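Local coordinates for L-rhamnose mutarotase (Formosa agariphila, PDB 6HHN), which catalyses the interconversion of alpha- and beta-L-rhamnose, an anomeric conversion that serves the breakdown of the green-algal polysaccharide ulvan, at residues Asp34-Glu39 with Lys85-Phe90. Numbering follows the deposited sequence.
Sequences DQLWPE and KKWWDF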
# COMPACT_ATOMS: atom_id res chain seq x y z
N ASP A 34 -13.62 5.22 -11.35
CA ASP A 34 -14.46 4.24 -12.03
C ASP A 34 -14.60 4.59 -13.51
O ASP A 34 -14.85 3.70 -14.34
CB ASP A 34 -15.86 4.19 -11.40
CG ASP A 34 -15.88 3.52 -10.03
OD1 ASP A 34 -14.88 2.88 -9.62
OD2 ASP A 34 -16.93 3.63 -9.36
N GLN A 35 -14.45 5.87 -13.85
CA GLN A 35 -14.55 6.37 -15.22
C GLN A 35 -13.19 6.82 -15.77
O GLN A 35 -13.12 7.69 -16.64
CB GLN A 35 -15.54 7.53 -15.31
CG GLN A 35 -16.93 7.21 -14.78
CD GLN A 35 -17.56 6.03 -15.48
OE1 GLN A 35 -17.49 5.91 -16.71
NE2 GLN A 35 -18.18 5.14 -14.71
N LEU A 36 -12.11 6.22 -15.26
CA LEU A 36 -10.77 6.58 -15.71
C LEU A 36 -10.69 6.48 -17.22
O LEU A 36 -11.17 5.51 -17.82
CB LEU A 36 -9.75 5.62 -15.10
CG LEU A 36 -8.28 5.88 -15.46
CD1 LEU A 36 -7.80 7.11 -14.73
CD2 LEU A 36 -7.40 4.70 -15.14
N TRP A 37 -10.11 7.50 -17.85
CA TRP A 37 -10.11 7.56 -19.30
C TRP A 37 -9.40 6.35 -19.88
O TRP A 37 -8.29 6.01 -19.42
CB TRP A 37 -9.42 8.82 -19.79
CG TRP A 37 -9.97 10.08 -19.22
CD1 TRP A 37 -11.23 10.29 -18.74
CD2 TRP A 37 -9.26 11.31 -19.05
NE1 TRP A 37 -11.35 11.59 -18.30
CE2 TRP A 37 -10.16 12.23 -18.49
CE3 TRP A 37 -7.96 11.73 -19.36
CZ2 TRP A 37 -9.78 13.54 -18.17
CZ3 TRP A 37 -7.60 13.02 -19.07
CH2 TRP A 37 -8.51 13.92 -18.48
N PRO A 38 -9.95 5.70 -20.89
CA PRO A 38 -9.23 4.59 -21.53
C PRO A 38 -7.88 4.98 -22.09
O PRO A 38 -6.96 4.15 -22.13
CB PRO A 38 -10.20 4.10 -22.61
CG PRO A 38 -11.16 5.16 -22.83
CD PRO A 38 -11.25 5.97 -21.54
N GLU A 39 -7.74 6.24 -22.52
CA GLU A 39 -6.44 6.71 -23.00
C GLU A 39 -5.38 6.59 -21.91
O GLU A 39 -4.24 6.21 -22.19
CB GLU A 39 -6.53 8.17 -23.43
CG GLU A 39 -7.36 8.45 -24.67
CD GLU A 39 -8.86 8.53 -24.45
OE1 GLU A 39 -9.32 8.36 -23.30
OE2 GLU A 39 -9.59 8.79 -25.45
N LYS A 85 -1.17 15.01 -18.00
CA LYS A 85 -1.33 16.36 -17.48
C LYS A 85 -2.80 16.78 -17.49
O LYS A 85 -3.26 17.46 -16.57
CB LYS A 85 -0.48 17.34 -18.29
CG LYS A 85 1.02 17.15 -18.07
CD LYS A 85 1.83 18.23 -18.80
CE LYS A 85 2.38 17.74 -20.11
NZ LYS A 85 3.12 18.82 -20.81
N LYS A 86 -3.55 16.36 -18.52
CA LYS A 86 -4.99 16.63 -18.53
C LYS A 86 -5.70 15.92 -17.39
O LYS A 86 -6.63 16.47 -16.80
CB LYS A 86 -5.59 16.22 -19.88
CG LYS A 86 -5.32 17.20 -20.99
CD LYS A 86 -5.69 16.58 -22.32
CE LYS A 86 -5.49 17.55 -23.47
NZ LYS A 86 -6.48 18.66 -23.41
N TRP A 87 -5.27 14.69 -17.06
CA TRP A 87 -5.86 13.99 -15.92
C TRP A 87 -5.56 14.73 -14.61
O TRP A 87 -6.45 14.92 -13.78
CB TRP A 87 -5.34 12.53 -15.87
CG TRP A 87 -5.94 11.76 -14.72
CD1 TRP A 87 -5.33 11.41 -13.56
CD2 TRP A 87 -7.28 11.25 -14.65
NE1 TRP A 87 -6.20 10.70 -12.75
CE2 TRP A 87 -7.41 10.59 -13.40
CE3 TRP A 87 -8.38 11.28 -15.51
CZ2 TRP A 87 -8.59 9.99 -12.99
CZ3 TRP A 87 -9.55 10.66 -15.12
CH2 TRP A 87 -9.65 10.04 -13.85
N TRP A 88 -4.33 15.17 -14.43
CA TRP A 88 -4.00 15.97 -13.25
C TRP A 88 -4.90 17.20 -13.17
O TRP A 88 -5.44 17.53 -12.09
CB TRP A 88 -2.54 16.38 -13.32
CG TRP A 88 -1.57 15.27 -13.13
CD1 TRP A 88 -1.82 14.01 -12.66
CD2 TRP A 88 -0.18 15.32 -13.42
NE1 TRP A 88 -0.65 13.28 -12.61
CE2 TRP A 88 0.37 14.07 -13.09
CE3 TRP A 88 0.67 16.31 -13.92
CZ2 TRP A 88 1.72 13.78 -13.25
CZ3 TRP A 88 2.00 16.02 -14.09
CH2 TRP A 88 2.52 14.77 -13.75
N ASP A 89 -5.05 17.92 -14.28
CA ASP A 89 -5.91 19.10 -14.25
C ASP A 89 -7.34 18.73 -13.85
O ASP A 89 -8.00 19.45 -13.09
CB ASP A 89 -5.95 19.75 -15.63
CG ASP A 89 -4.62 20.40 -16.07
OD1 ASP A 89 -3.72 20.62 -15.24
OD2 ASP A 89 -4.49 20.69 -17.29
N PHE A 90 -7.86 17.63 -14.40
CA PHE A 90 -9.23 17.19 -14.11
C PHE A 90 -9.43 16.86 -12.64
O PHE A 90 -10.52 17.09 -12.10
CB PHE A 90 -9.50 15.99 -15.01
CG PHE A 90 -10.82 15.32 -14.83
CD1 PHE A 90 -11.99 15.95 -15.16
CD2 PHE A 90 -10.87 13.99 -14.42
CE1 PHE A 90 -13.21 15.31 -15.02
CE2 PHE A 90 -12.07 13.34 -14.30
CZ PHE A 90 -13.25 13.99 -14.60
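Trp37 turns one face of its indole to Trp87, whose six-membered ring meets it edge-on, the planes 88° apart. In this T-shaped pair Trp87 CE3 stands over the Trp37 ring, 3.6 Å from Trp37 CE2; the CE3–CZ3 side supplies the ring atoms that touch, and Trp37 CZ3 also approaches Trp87 N at 3.5 Å. At the edge of Trp37, near its plane, CH2 lies 3.6 Å from Lys86 O. Trp87 in turn carries Leu36 over one face: methyl CD1 makes a CH-pi contact 3.6 Å from the centroid of the six-membered ring, displaced toward the CZ2–CH2 rim. The Trp87 chi1 of -179° sets CG anti to the backbone N, beside the carbonyl carbon. Phe90, one helical turn on, receives Trp37 CZ2 over its face, 3.9 Å from Phe90 CG, its ring oblique at 42° to the six-membered ring of Trp37.

Large apolar indole surfaces suit this place because they bring the 35-37 link into contact with helix 82-91, where the CA atoms of Trp37 and Trp87 are 8.4 Å apart; a compact leucine methyl can set its C-H groups against the pi face. Trp87 also packs edge-to-face with His33, the probable proton donor, and is itself a likely substrate-binding residue. The side-chain contact is thus apolar and largely aromatic, with the polar Lys86 O beside it already bonded to Phe90 N, and it backs a ring that probably lines the rhamnose pocket.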